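Local atomic coordinates of type III effector NopAA (Sinorhizobium fredii USDA 257, PDB entry 6SDU), a protein that hydrolyses xyloglucan through a glycoside hydrolase family 12 domain and belongs to the type III secretion effectors of a symbiotic bacterium. Residues 40-49 with 59-67; 98-108 with 119-127. One frame throughout, in Å; residues are numbered along the deposited sequence.

In the fold
Both contacts are antiparallel hairpin pairings, one in each sheet of the sandwich. Interaction 1 pairs strands 48-54 and 57-62 in the sheet away from the sugar, and its 40-49 segment is also the passage from strand 34-40 of the other sheet. Interaction 2 pairs strands 103-112 and 117-125 within that second, sugar-binding sheet. Their centres are about 15 Å apart and their nearest atoms about 6 Å, with no direct touch. Strand 208-218 is common ground: Q48, S62 and Q64 rest on its I218, while D105 is backbone-bonded to E217. The M120 side chain comes within about 3 Å of the bound glucose; the V40 side chain is about 13 Å from a bound glucose.

Interaction 1 (40-49 with 59-67); sequences VWGPRPGPQT and SVWSDQPNT
Q48 reaches across to S62 with its side chain almost fully extended. Its CB sits 3.7 Å from S62 OG, and CG packs against one methyl of V60, 3.8 Å from V60 CG2. With CG anti to the backbone N (chi1 -179°), the chain runs straight on past CD, 3.7 Å from S62 OG, until OE1 accepts the S62 hydroxyl, 2.9 Å from S62 OG. That hydroxyl lies in the carbonyl plane, on a lone pair of OE1; S72 gives OE1 a second partner, and NE2 bonds to N38. S62 OG receives Q64 NE2, so the hydroxyl relays between two glutamines.

This is the mouth of the beta hairpin of strands 48-54 and 57-62 in one sheet of the family 12 beta-jelly-roll sandwich. T49 and W61 form a hydrogen-bonded pair, with T49 N 2.9 Å from W61 O; Q48 and S62 are the non-hydrogen-bonded pair beside it.

Where the strands give way to loop, Q64 takes over the backbone's role. Its chain bends at chi2 (-54°), which brings the amide alongside G46: OE1 accepts G46 N at 2.8 Å, and NE2 gives to G46 O from well above that carbonyl's plane. Between these bonds and the strands, D63 N donates a nearly straight hydrogen bond to P47 O, 3.0 Å. On the face opposite Q48, P47 CB lies 3.9 Å from W61 CZ3, at the indole's edge.

Interaction 2 (98-108 with 119-127); sequences VPTGGAWDVAY and IMLWTNYTG
The carboxylate of D105 lies flat on the indole of W122, the two planes only 5° apart. OD1 hangs over the centre of that face, 3.6 Å above the plane, and D105 CB adds a CH-pi contact 3.7 Å from the centroid of the six-membered ring. Standing between the backbone N and the carbonyl carbon (chi1 57°), CG of D105 is brought over the ring. At the indole's edge, in its plane, are M120 SD and Y125 CD2, while A107 CB approaches obliquely, 3.6 Å from W122 CD1.

The second indole, W104, carries the methyl of T126 on one face, with CG2 3.6 Å from the centroid of the five-membered ring. Two carbonyls meet its rim: G101 O accepts NE1 at 2.7 Å, in the ring plane, which helps to fix the ring's rotation, and N124 O sits at the edge near CZ3. T126 grips W104 from the other end as well, since its OG1 accepts W104 N and its own N donates to W104 O; N134 also bonds to OG1.

On the sheet face away from W122, Y108 CB packs 3.8 Å from L121 CB, and L121 CD1 lies obliquely to the phenol ring, whose hydroxyl bonds to S92. V106 N donates to N124 O, 2.8 Å away and nearly along the C=O axis, while V106 O accepts T123 N. V106 pairs with N124 but A107 with W122; T123 is the extra residue, and the register shifts by one, a beta bulge in this antiparallel hairpin. M120 and W122 touch the bound glucose, consistent with a place in the substrate cleft that the concave sheet of a family 12 jelly roll forms.

Interaction 1 (40-49 with 59-67)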
ATOM      1  N   VAL A  40      -4.262  -5.305  12.457  1.00 21.15           N
ATOM      2  CA  VAL A  40      -3.228  -5.062  13.467  1.00 26.76           C
ATOM      3  C   VAL A  40      -2.856  -6.400  14.088  1.00 39.34           C
ATOM      4  O   VAL A  40      -3.740  -7.128  14.559  1.00 39.47           O
ATOM      5  CB  VAL A  40      -3.666  -4.113  14.602  1.00 31.06           C
ATOM      6  CG1 VAL A  40      -2.446  -3.570  15.324  1.00 23.84           C
ATOM      7  CG2 VAL A  40      -4.532  -3.015  14.101  1.00 45.23           C
ATOM      8  N   TRP A  41      -1.567  -6.744  14.061  1.00 38.13           N
ATOM      9  CA  TRP A  41      -1.099  -8.030  14.581  1.00 38.91           C
ATOM     10  C   TRP A  41       0.134  -7.889  15.474  1.00 43.17           C
ATOM     11  O   TRP A  41       0.581  -6.768  15.750  1.00 37.76           O
ATOM     12  CB  TRP A  41      -0.778  -8.960  13.423  1.00 31.91           C
ATOM     13  CG  TRP A  41       0.250  -8.360  12.547  1.00 34.58           C
ATOM     14  CD1 TRP A  41       1.603  -8.436  12.704  1.00 35.74           C
ATOM     15  CD2 TRP A  41       0.022  -7.537  11.401  1.00 32.09           C
ATOM     16  NE1 TRP A  41       2.231  -7.740  11.700  1.00 36.31           N
ATOM     17  CE2 TRP A  41       1.286  -7.182  10.883  1.00 36.64           C
ATOM     18  CE3 TRP A  41      -1.125  -7.090  10.746  1.00 26.69           C
ATOM     19  CZ2 TRP A  41       1.437  -6.393   9.744  1.00 30.63           C
ATOM     20  CZ3 TRP A  41      -0.971  -6.297   9.611  1.00 35.84           C
ATOM     21  CH2 TRP A  41       0.301  -5.949   9.133  1.00 29.78           C
ATOM     22  N   GLY A  42       0.725  -9.008  15.910  1.00 40.96           N
ATOM     23  CA  GLY A  42       1.991  -8.900  16.599  1.00 52.63           C
ATOM     24  C   GLY A  42       1.949  -9.067  18.105  1.00 56.47           C
ATOM     25  O   GLY A  42       0.910  -9.370  18.701  1.00 47.16           O
ATOM     26  N   PRO A  43       3.123  -8.892  18.747  1.00 55.83           N
ATOM     27  CA  PRO A  43       3.242  -9.124  20.198  1.00 58.53           C
ATOM     28  C   PRO A  43       2.407  -8.203  21.083  1.00 59.75           C
ATOM     29  O   PRO A  43       1.559  -8.689  21.845  1.00 57.90           O
ATOM     30  CB  PRO A  43       4.746  -8.928  20.452  1.00 58.70           C
ATOM     31  CG  PRO A  43       5.273  -8.189  19.247  1.00 56.53           C
ATOM     32  CD  PRO A  43       4.426  -8.636  18.110  1.00 54.13           C
ATOM     33  N   ARG A  44       2.635  -6.891  21.036  1.00 62.68           N
ATOM     34  CA  ARG A  44       1.828  -5.953  21.813  1.00 72.49           C
ATOM     35  C   ARG A  44       1.405  -4.815  20.907  1.00 62.23           C
ATOM     36  O   ARG A  44       2.045  -3.746  20.881  1.00 61.01           O
ATOM     37  CB  ARG A  44       2.565  -5.448  23.057  1.00 87.85           C
ATOM     38  CG  ARG A  44       1.615  -5.066  24.210  1.00 97.63           C
ATOM     39  CD  ARG A  44       0.492  -6.118  24.384  1.00105.65           C
ATOM     40  NE  ARG A  44       0.875  -7.382  25.028  1.00112.59           N
ATOM     41  CZ  ARG A  44       1.287  -7.503  26.291  1.00116.72           C
ATOM     42  NH1 ARG A  44       1.411  -6.426  27.053  1.00115.96           N
ATOM     43  NH2 ARG A  44       1.587  -8.702  26.794  1.00112.02           N
ATOM     44  N   PRO A  45       0.296  -4.992  20.175  1.00 56.54           N
ATOM     45  CA  PRO A  45      -0.143  -3.945  19.249  1.00 53.34           C
ATOM     46  C   PRO A  45      -0.731  -2.773  20.007  1.00 46.40           C
ATOM     47  O   PRO A  45      -1.447  -2.949  20.993  1.00 40.37           O
ATOM     48  CB  PRO A  45      -1.211  -4.648  18.413  1.00 49.75           C
ATOM     49  CG  PRO A  45      -1.808  -5.654  19.359  1.00 44.27           C
ATOM     50  CD  PRO A  45      -0.676  -6.107  20.252  1.00 50.44           C
ATOM     51  N   GLY A  46      -0.564  -1.579  19.448  1.00 40.99           N
ATOM     52  CA  GLY A  46      -1.135  -0.417  20.070  1.00 32.90           C
ATOM     53  C   GLY A  46      -2.554  -0.195  19.615  1.00 31.43           C
ATOM     54  O   GLY A  46      -3.038  -0.821  18.669  1.00 31.38           O
ATOM     55  N   PRO A  47      -3.252   0.717  20.281  1.00 27.92           N
ATOM     56  CA  PRO A  47      -4.642   0.986  19.899  1.00 32.78           C
ATOM     57  C   PRO A  47      -4.714   1.508  18.476  1.00 31.18           C
ATOM     58  O   PRO A  47      -3.818   2.216  18.008  1.00 29.44           O
ATOM     59  CB  PRO A  47      -5.099   2.046  20.914  1.00 28.92           C
ATOM     60  CG  PRO A  47      -3.841   2.551  21.558  1.00 28.50           C
ATOM     61  CD  PRO A  47      -2.832   1.467  21.475  1.00 25.89           C
ATOM     62  N   GLN A  48      -5.787   1.133  17.784  1.00 24.50           N
ATOM     63  CA  GLN A  48      -5.990   1.578  16.415  1.00 30.93           C
ATOM     64  C   GLN A  48      -7.477   1.593  16.137  1.00 31.64           C
ATOM     65  O   GLN A  48      -8.130   0.556  16.295  1.00 30.14           O
ATOM     66  CB  GLN A  48      -5.292   0.648  15.424  1.00 32.46           C
ATOM     67  CG  GLN A  48      -5.446   1.083  13.996  1.00 27.65           C
ATOM     68  CD  GLN A  48      -4.596   0.280  13.039  1.00 32.31           C
ATOM     69  OE1 GLN A  48      -3.384   0.491  12.923  1.00 32.88           O
ATOM     70  NE2 GLN A  48      -5.238  -0.623  12.311  1.00 28.36           N
ATOM     71  N   THR A  49      -7.976   2.704  15.585  1.00 28.08           N
ATOM     72  CA  THR A  49      -9.402   2.845  15.293  1.00 27.02           C
ATOM     73  C   THR A  49      -9.581   3.340  13.865  1.00 29.95           C
ATOM     74  O   THR A  49      -9.112   4.430  13.503  1.00 28.93           O
ATOM     75  CB  THR A  49     -10.069   3.810  16.288  1.00 30.79           C
ATOM     76  OG1 THR A  49     -10.015   3.251  17.607  1.00 30.85           O
ATOM     77  CG2 THR A  49     -11.533   4.119  15.901  1.00 26.14           C
ATOM     78  N   SER A  59     -10.831   7.008   7.405  1.00 27.55           N
ATOM     79  CA  SER A  59      -9.769   7.504   8.255  1.00 31.81           C
ATOM     80  C   SER A  59      -9.343   6.398   9.218  1.00 33.56           C
ATOM     81  O   SER A  59     -10.101   5.455   9.477  1.00 26.98           O
ATOM     82  CB  SER A  59     -10.267   8.770   8.988  1.00 30.94           C
ATOM     83  OG  SER A  59      -9.548   9.007  10.169  1.00 55.24           O
ATOM     84  N   VAL A  60      -8.111   6.514   9.727  1.00 33.39           N
ATOM     85  CA  VAL A  60      -7.584   5.621  10.755  1.00 34.86           C
ATOM     86  C   VAL A  60      -6.627   6.395  11.667  1.00 37.23           C
ATOM     87  O   VAL A  60      -5.824   7.217  11.198  1.00 33.05           O
ATOM     88  CB  VAL A  60      -6.892   4.392  10.139  1.00 27.47           C
ATOM     89  CG1 VAL A  60      -5.755   4.829   9.222  1.00 25.49           C
ATOM     90  CG2 VAL A  60      -6.388   3.487  11.251  1.00 23.55           C
ATOM     91  N   TRP A  61      -6.749   6.171  12.978  1.00 31.69           N
ATOM     92  CA  TRP A  61      -5.810   6.673  13.983  1.00 26.07           C
ATOM     93  C   TRP A  61      -5.122   5.506  14.663  1.00 25.94           C
ATOM     94  O   TRP A  61      -5.775   4.514  14.984  1.00 29.74           O
ATOM     95  CB  TRP A  61      -6.507   7.515  15.029  1.00 21.06           C
ATOM     96  CG  TRP A  61      -5.666   7.905  16.206  1.00 25.60           C
ATOM     97  CD1 TRP A  61      -4.932   9.089  16.370  1.00 22.14           C
ATOM     98  CD2 TRP A  61      -5.504   7.171  17.435  1.00 26.01           C
ATOM     99  NE1 TRP A  61      -4.330   9.099  17.610  1.00 25.02           N
ATOM    100  CE2 TRP A  61      -4.674   7.958  18.293  1.00 30.65           C
ATOM    101  CE3 TRP A  61      -5.980   5.943  17.898  1.00 22.36           C
ATOM    102  CZ2 TRP A  61      -4.280   7.526  19.570  1.00 24.61           C
ATOM    103  CZ3 TRP A  61      -5.598   5.521  19.193  1.00 30.91           C
ATOM    104  CH2 TRP A  61      -4.762   6.324  20.010  1.00 22.69           C
ATOM    105  N   SER A  62      -3.809   5.600  14.860  1.00 26.10           N
ATOM    106  CA  SER A  62      -3.068   4.475  15.413  1.00 22.68           C
ATOM    107  C   SER A  62      -1.936   4.984  16.281  1.00 21.43           C
ATOM    108  O   SER A  62      -1.273   5.950  15.921  1.00 29.16           O
ATOM    109  CB  SER A  62      -2.531   3.567  14.275  1.00 21.64           C
ATOM    110  OG  SER A  62      -2.027   2.325  14.747  1.00 29.05           O
ATOM    111  N   ASP A  63      -1.721   4.329  17.419  1.00 26.09           N
ATOM    112  CA  ASP A  63      -0.645   4.616  18.378  1.00 27.77           C
ATOM    113  C   ASP A  63       0.232   3.368  18.556  1.00 35.29           C
ATOM    114  O   ASP A  63       0.047   2.605  19.509  1.00 34.58           O
ATOM    115  CB  ASP A  63      -1.283   5.048  19.726  1.00 28.48           C
ATOM    116  CG  ASP A  63      -0.255   5.360  20.796  1.00 35.05           C
ATOM    117  OD1 ASP A  63       0.957   5.231  20.532  1.00 32.63           O
ATOM    118  OD2 ASP A  63      -0.666   5.731  21.927  1.00 43.07           O
ATOM    119  N   GLN A  64       1.193   3.171  17.656  1.00 33.12           N
ATOM    120  CA  GLN A  64       2.080   2.009  17.660  1.00 29.67           C
ATOM    121  C   GLN A  64       3.447   2.359  18.249  1.00 31.14           C
ATOM    122  O   GLN A  64       3.959   3.469  18.020  1.00 29.45           O
ATOM    123  CB  GLN A  64       2.239   1.472  16.236  1.00 26.17           C
ATOM    124  CG  GLN A  64       0.897   1.079  15.614  1.00 25.10           C
ATOM    125  CD  GLN A  64       0.122   0.096  16.483  1.00 29.79           C
ATOM    126  OE1 GLN A  64       0.706  -0.834  17.041  1.00 22.46           O
ATOM    127  NE2 GLN A  64      -1.201   0.269  16.564  1.00 22.35           N
ATOM    128  N   PRO A  65       4.047   1.478  19.049  1.00 32.39           N
ATOM    129  CA  PRO A  65       5.300   1.835  19.727  1.00 30.09           C
ATOM    130  C   PRO A  65       6.492   1.891  18.784  1.00 27.16           C
ATOM    131  O   PRO A  65       6.509   1.297  17.694  1.00 29.59           O
ATOM    132  CB  PRO A  65       5.474   0.712  20.753  1.00 27.71           C
ATOM    133  CG  PRO A  65       4.866  -0.481  20.070  1.00 22.87           C
ATOM    134  CD  PRO A  65       3.655   0.080  19.338  1.00 29.15           C
ATOM    135  N   ASN A  66       7.529   2.580  19.263  1.00 31.38           N
ATOM    136  CA  ASN A  66       8.799   2.742  18.544  1.00 36.97           C
ATOM    137  C   ASN A  66       9.664   1.479  18.660  1.00 34.77           C
ATOM    138  O   ASN A  66      10.708   1.435  19.319  1.00 23.70           O
ATOM    139  CB  ASN A  66       9.568   3.950  19.052  1.00 24.06           C
ATOM    140  CG  ASN A  66      10.635   4.368  18.075  1.00 29.85           C
ATOM    141  OD1 ASN A  66      10.427   4.279  16.868  1.00 29.67           O
ATOM    142  ND2 ASN A  66      11.816   4.711  18.579  1.00 26.02           N
ATOM    143  N   THR A  67       9.198   0.421  18.019  1.00 27.70           N
ATOM    144  CA  THR A  67       9.856  -0.875  18.057  1.00 28.05           C
ATOM    145  C   THR A  67       9.959  -1.422  16.644  1.00 24.50           C
ATOM    146  O   THR A  67       9.233  -0.970  15.749  1.00 20.30           O
ATOM    147  CB  THR A  67       9.081  -1.845  18.960  1.00 28.98           C
ATOM    148  OG1 THR A  67       7.812  -2.160  18.372  1.00 26.96           O
ATOM    149  CG2 THR A  67       8.846  -1.229  20.316  1.00 29.15           C
TER

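Interaction 2 (98-108 with 119-127)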
ATOM      1  N   VAL A  98      -1.736  13.301   5.950  1.00 34.74           N
ATOM      2  CA  VAL A  98      -0.830  12.411   6.676  1.00 35.75           C
ATOM      3  C   VAL A  98      -0.155  13.217   7.769  1.00 35.32           C
ATOM      4  O   VAL A  98      -0.083  14.458   7.695  1.00 34.39           O
ATOM      5  CB  VAL A  98       0.215  11.768   5.730  1.00 36.40           C
ATOM      6  CG1 VAL A  98      -0.449  10.912   4.651  1.00 35.01           C
ATOM      7  CG2 VAL A  98       1.067  12.844   5.091  1.00 41.31           C
ATOM      8  N   PRO A  99       0.344  12.563   8.809  1.00 29.69           N
ATOM      9  CA  PRO A  99       1.125  13.249   9.843  1.00 30.96           C
ATOM     10  C   PRO A  99       2.539  13.452   9.312  1.00 33.06           C
ATOM     11  O   PRO A  99       2.860  13.054   8.191  1.00 29.27           O
ATOM     12  CB  PRO A  99       1.106  12.280  11.036  1.00 31.36           C
ATOM     13  CG  PRO A  99       0.926  10.949  10.420  1.00 33.30           C
ATOM     14  CD  PRO A  99       0.180  11.125   9.111  1.00 28.44           C
ATOM     15  N   THR A 100       3.371  14.111  10.123  1.00 31.67           N
ATOM     16  CA  THR A 100       4.769  14.355   9.772  1.00 42.04           C
ATOM     17  C   THR A 100       5.731  13.253  10.233  1.00 42.39           C
ATOM     18  O   THR A 100       6.585  12.813   9.454  1.00 47.41           O
ATOM     19  CB  THR A 100       5.220  15.709  10.350  1.00 45.14           C
ATOM     20  OG1 THR A 100       4.445  16.764   9.771  1.00 48.16           O
ATOM     21  CG2 THR A 100       6.680  15.959  10.052  1.00 41.47           C
ATOM     22  N   GLY A 101       5.639  12.835  11.497  1.00 35.11           N
ATOM     23  CA  GLY A 101       6.597  11.928  12.094  1.00 37.08           C
ATOM     24  C   GLY A 101       6.161  10.466  12.195  1.00 36.66           C
ATOM     25  O   GLY A 101       5.116  10.040  11.706  1.00 31.25           O
ATOM     26  N   GLY A 102       7.032   9.677  12.819  1.00 29.91           N
ATOM     27  CA  GLY A 102       6.773   8.258  12.965  1.00 23.78           C
ATOM     28  C   GLY A 102       7.525   7.447  11.928  1.00 29.48           C
ATOM     29  O   GLY A 102       8.488   7.901  11.299  1.00 29.20           O
ATOM     30  N   ALA A 103       7.110   6.185  11.805  1.00 23.49           N
ATOM     31  CA  ALA A 103       7.685   5.263  10.820  1.00 25.76           C
ATOM     32  C   ALA A 103       6.535   4.562  10.092  1.00 27.85           C
ATOM     33  O   ALA A 103       5.843   3.728  10.686  1.00 27.81           O
ATOM     34  CB  ALA A 103       8.621   4.271  11.490  1.00 21.32           C
ATOM     35  N   TRP A 104       6.295   4.934   8.828  1.00 27.57           N
ATOM     36  CA  TRP A 104       5.154   4.400   8.089  1.00 28.92           C
ATOM     37  C   TRP A 104       5.326   4.643   6.594  1.00 33.31           C
ATOM     38  O   TRP A 104       6.186   5.408   6.142  1.00 33.79           O
ATOM     39  CB  TRP A 104       3.831   5.011   8.584  1.00 27.63           C
ATOM     40  CG  TRP A 104       3.892   6.512   8.755  1.00 26.60           C
ATOM     41  CD1 TRP A 104       4.122   7.188   9.917  1.00 31.86           C
ATOM     42  CD2 TRP A 104       3.730   7.517   7.735  1.00 24.41           C
ATOM     43  NE1 TRP A 104       4.110   8.543   9.685  1.00 24.47           N
ATOM     44  CE2 TRP A 104       3.874   8.769   8.356  1.00 28.05           C
ATOM     45  CE3 TRP A 104       3.481   7.476   6.359  1.00 26.67           C
ATOM     46  CZ2 TRP A 104       3.771   9.980   7.643  1.00 32.19           C
ATOM     47  CZ3 TRP A 104       3.374   8.663   5.663  1.00 29.80           C
ATOM     48  CH2 TRP A 104       3.526   9.898   6.297  1.00 27.22           C
ATOM     49  N   ASP A 105       4.497   3.956   5.824  1.00 33.82           N
ATOM     50  CA  ASP A 105       4.438   4.169   4.394  1.00 26.14           C
ATOM     51  C   ASP A 105       2.988   4.004   3.971  1.00 24.62           C
ATOM     52  O   ASP A 105       2.323   3.069   4.399  1.00 27.72           O
ATOM     53  CB  ASP A 105       5.373   3.227   3.648  1.00 25.62           C
ATOM     54  CG  ASP A 105       5.090   1.757   3.929  1.00 40.68           C
ATOM     55  OD1 ASP A 105       4.299   1.134   3.167  1.00 33.22           O
ATOM     56  OD2 ASP A 105       5.695   1.214   4.880  1.00 35.39           O
ATOM     57  N   VAL A 106       2.472   4.991   3.245  1.00 24.92           N
ATOM     58  CA  VAL A 106       1.145   4.927   2.658  1.00 21.21           C
ATOM     59  C   VAL A 106       1.329   4.231   1.312  1.00 25.03           C
ATOM     60  O   VAL A 106       2.126   4.690   0.488  1.00 29.60           O
ATOM     61  CB  VAL A 106       0.547   6.337   2.490  1.00 21.90           C
ATOM     62  CG1 VAL A 106      -0.823   6.270   1.855  1.00 24.33           C
ATOM     63  CG2 VAL A 106       0.447   7.023   3.853  1.00 25.42           C
ATOM     64  N   ALA A 107       0.631   3.115   1.086  1.00 31.13           N
ATOM     65  CA  ALA A 107       0.925   2.359  -0.132  1.00 35.53           C
ATOM     66  C   ALA A 107      -0.301   1.678  -0.723  1.00 37.13           C
ATOM     67  O   ALA A 107      -1.203   1.249   0.005  1.00 31.76           O
ATOM     68  CB  ALA A 107       1.980   1.275   0.139  1.00 30.17           C
ATOM     69  N   TYR A 108      -0.282   1.533  -2.063  1.00 30.45           N
ATOM     70  CA  TYR A 108      -1.152   0.607  -2.772  1.00 28.51           C
ATOM     71  C   TYR A 108      -0.608  -0.795  -2.544  1.00 25.97           C
ATOM     72  O   TYR A 108       0.611  -0.995  -2.502  1.00 32.62           O
ATOM     73  CB  TYR A 108      -1.157   0.885  -4.284  1.00 33.49           C
ATOM     74  CG  TYR A 108      -2.115   1.960  -4.683  1.00 31.90           C
ATOM     75  CD1 TYR A 108      -3.462   1.681  -4.866  1.00 28.93           C
ATOM     76  CD2 TYR A 108      -1.683   3.271  -4.824  1.00 26.10           C
ATOM     77  CE1 TYR A 108      -4.357   2.680  -5.210  1.00 29.78           C
ATOM     78  CE2 TYR A 108      -2.568   4.279  -5.175  1.00 31.61           C
ATOM     79  CZ  TYR A 108      -3.907   3.977  -5.349  1.00 29.83           C
ATOM     80  OH  TYR A 108      -4.803   4.963  -5.685  1.00 30.58           O
ATOM     81  N   ILE A 119       2.306  -6.438  -5.539  1.00 30.36           N
ATOM     82  CA  ILE A 119       2.855  -5.208  -6.119  1.00 30.31           C
ATOM     83  C   ILE A 119       2.458  -4.034  -5.224  1.00 32.18           C
ATOM     84  O   ILE A 119       1.262  -3.795  -4.994  1.00 31.98           O
ATOM     85  CB  ILE A 119       2.385  -4.983  -7.564  1.00 29.30           C
ATOM     86  CG1 ILE A 119       2.806  -6.165  -8.459  1.00 30.72           C
ATOM     87  CG2 ILE A 119       2.938  -3.627  -8.106  1.00 22.91           C
ATOM     88  CD1 ILE A 119       1.763  -7.269  -8.569  1.00 36.35           C
ATOM     89  N   MET A 120       3.458  -3.316  -4.706  1.00 32.97           N
ATOM     90  CA  MET A 120       3.260  -2.184  -3.803  1.00 28.29           C
ATOM     91  C   MET A 120       3.637  -0.889  -4.505  1.00 30.48           C
ATOM     92  O   MET A 120       4.634  -0.835  -5.235  1.00 31.91           O
ATOM     93  CB  MET A 120       4.104  -2.313  -2.526  1.00 25.94           C
ATOM     94  CG  MET A 120       3.929  -3.601  -1.700  1.00 33.83           C
ATOM     95  SD  MET A 120       4.463  -3.346   0.016  1.00 30.21           S
ATOM     96  CE  MET A 120       3.064  -2.410   0.620  1.00 32.61           C
ATOM     97  N   LEU A 121       2.837   0.144  -4.297  1.00 25.61           N
ATOM     98  CA  LEU A 121       3.138   1.482  -4.792  1.00 27.97           C
ATOM     99  C   LEU A 121       3.091   2.416  -3.591  1.00 24.99           C
ATOM    100  O   LEU A 121       2.015   2.654  -3.043  1.00 32.15           O
ATOM    101  CB  LEU A 121       2.155   1.934  -5.880  1.00 28.37           C
ATOM    102  CG  LEU A 121       1.695   0.893  -6.921  1.00 34.81           C
ATOM    103  CD1 LEU A 121       0.563   1.464  -7.796  1.00 29.19           C
ATOM    104  CD2 LEU A 121       2.867   0.443  -7.777  1.00 34.37           C
ATOM    105  N   TRP A 122       4.260   2.894  -3.156  1.00 25.57           N
ATOM    106  CA  TRP A 122       4.381   3.800  -2.002  1.00 29.88           C
ATOM    107  C   TRP A 122       4.206   5.251  -2.466  1.00 30.64           C
ATOM    108  O   TRP A 122       5.057   5.785  -3.182  1.00 33.99           O
ATOM    109  CB  TRP A 122       5.744   3.626  -1.325  1.00 29.59           C
ATOM    110  CG  TRP A 122       6.006   2.268  -0.654  1.00 31.13           C
ATOM    111  CD1 TRP A 122       5.419   1.061  -0.952  1.00 30.24           C
ATOM    112  CD2 TRP A 122       6.941   2.005   0.405  1.00 26.04           C
ATOM    113  NE1 TRP A 122       5.920   0.070  -0.132  1.00 28.10           N
ATOM    114  CE2 TRP A 122       6.853   0.622   0.710  1.00 29.43           C
ATOM    115  CE3 TRP A 122       7.832   2.810   1.141  1.00 27.38           C
ATOM    116  CZ2 TRP A 122       7.629   0.019   1.712  1.00 28.06           C
ATOM    117  CZ3 TRP A 122       8.607   2.211   2.151  1.00 25.96           C
ATOM    118  CH2 TRP A 122       8.490   0.829   2.426  1.00 32.60           C
ATOM    119  N   THR A 123       3.124   5.903  -2.042  1.00 38.25           N
ATOM    120  CA  THR A 123       2.896   7.293  -2.449  1.00 34.12           C
ATOM    121  C   THR A 123       3.540   8.309  -1.506  1.00 35.80           C
ATOM    122  O   THR A 123       4.046   9.328  -1.971  1.00 36.24           O
ATOM    123  CB  THR A 123       1.399   7.587  -2.561  1.00 32.13           C
ATOM    124  OG1 THR A 123       0.768   7.428  -1.272  1.00 29.06           O
ATOM    125  CG2 THR A 123       0.759   6.672  -3.596  1.00 27.96           C
ATOM    126  N   ASN A 124       3.474   8.098  -0.189  1.00 31.61           N
ATOM    127  CA  ASN A 124       4.093   8.994   0.789  1.00 29.66           C
ATOM    128  C   ASN A 124       4.580   8.111   1.930  1.00 34.47           C
ATOM    129  O   ASN A 124       3.917   7.131   2.285  1.00 33.41           O
ATOM    130  CB  ASN A 124       3.126  10.082   1.300  1.00 27.51           C
ATOM    131  CG  ASN A 124       3.851  11.279   1.953  1.00 30.51           C
ATOM    132  OD1 ASN A 124       5.086  11.312   2.074  1.00 28.00           O
ATOM    133  ND2 ASN A 124       3.073  12.255   2.390  1.00 28.88           N
ATOM    134  N   TYR A 125       5.770   8.401   2.442  1.00 34.74           N
ATOM    135  CA  TYR A 125       6.387   7.511   3.417  1.00 27.05           C
ATOM    136  C   TYR A 125       7.416   8.309   4.207  1.00 30.03           C
ATOM    137  O   TYR A 125       7.753   9.441   3.855  1.00 35.28           O
ATOM    138  CB  TYR A 125       6.995   6.276   2.729  1.00 25.18           C
ATOM    139  CG  TYR A 125       7.758   6.563   1.428  1.00 31.35           C
ATOM    140  CD1 TYR A 125       7.078   6.800   0.215  1.00 36.54           C
ATOM    141  CD2 TYR A 125       9.142   6.568   1.407  1.00 25.75           C
ATOM    142  CE1 TYR A 125       7.767   7.058  -0.957  1.00 36.31           C
ATOM    143  CE2 TYR A 125       9.841   6.822   0.235  1.00 35.25           C
ATOM    144  CZ  TYR A 125       9.159   7.071  -0.937  1.00 38.58           C
ATOM    145  OH  TYR A 125       9.868   7.321  -2.080  1.00 32.82           O
ATOM    146  N   THR A 126       7.877   7.731   5.310  1.00 23.74           N
ATOM    147  CA  THR A 126       8.841   8.431   6.153  1.00 32.20           C
ATOM    148  C   THR A 126      10.289   8.131   5.806  1.00 26.99           C
ATOM    149  O   THR A 126      11.167   8.724   6.423  1.00 23.39           O
ATOM    150  CB  THR A 126       8.642   8.075   7.632  1.00 31.19           C
ATOM    151  OG1 THR A 126       8.713   6.651   7.782  1.00 25.49           O
ATOM    152  CG2 THR A 126       7.329   8.564   8.106  1.00 27.19           C
ATOM    153  N   GLY A 127      10.554   7.133   4.962  1.00 31.07           N
ATOM    154  CA  GLY A 127      11.890   6.825   4.479  1.00 29.83           C
ATOM    155  C   GLY A 127      12.177   7.581   3.195  1.00 34.42           C
ATOM    156  O   GLY A 127      11.525   8.579   2.887  1.00 39.27           O
TER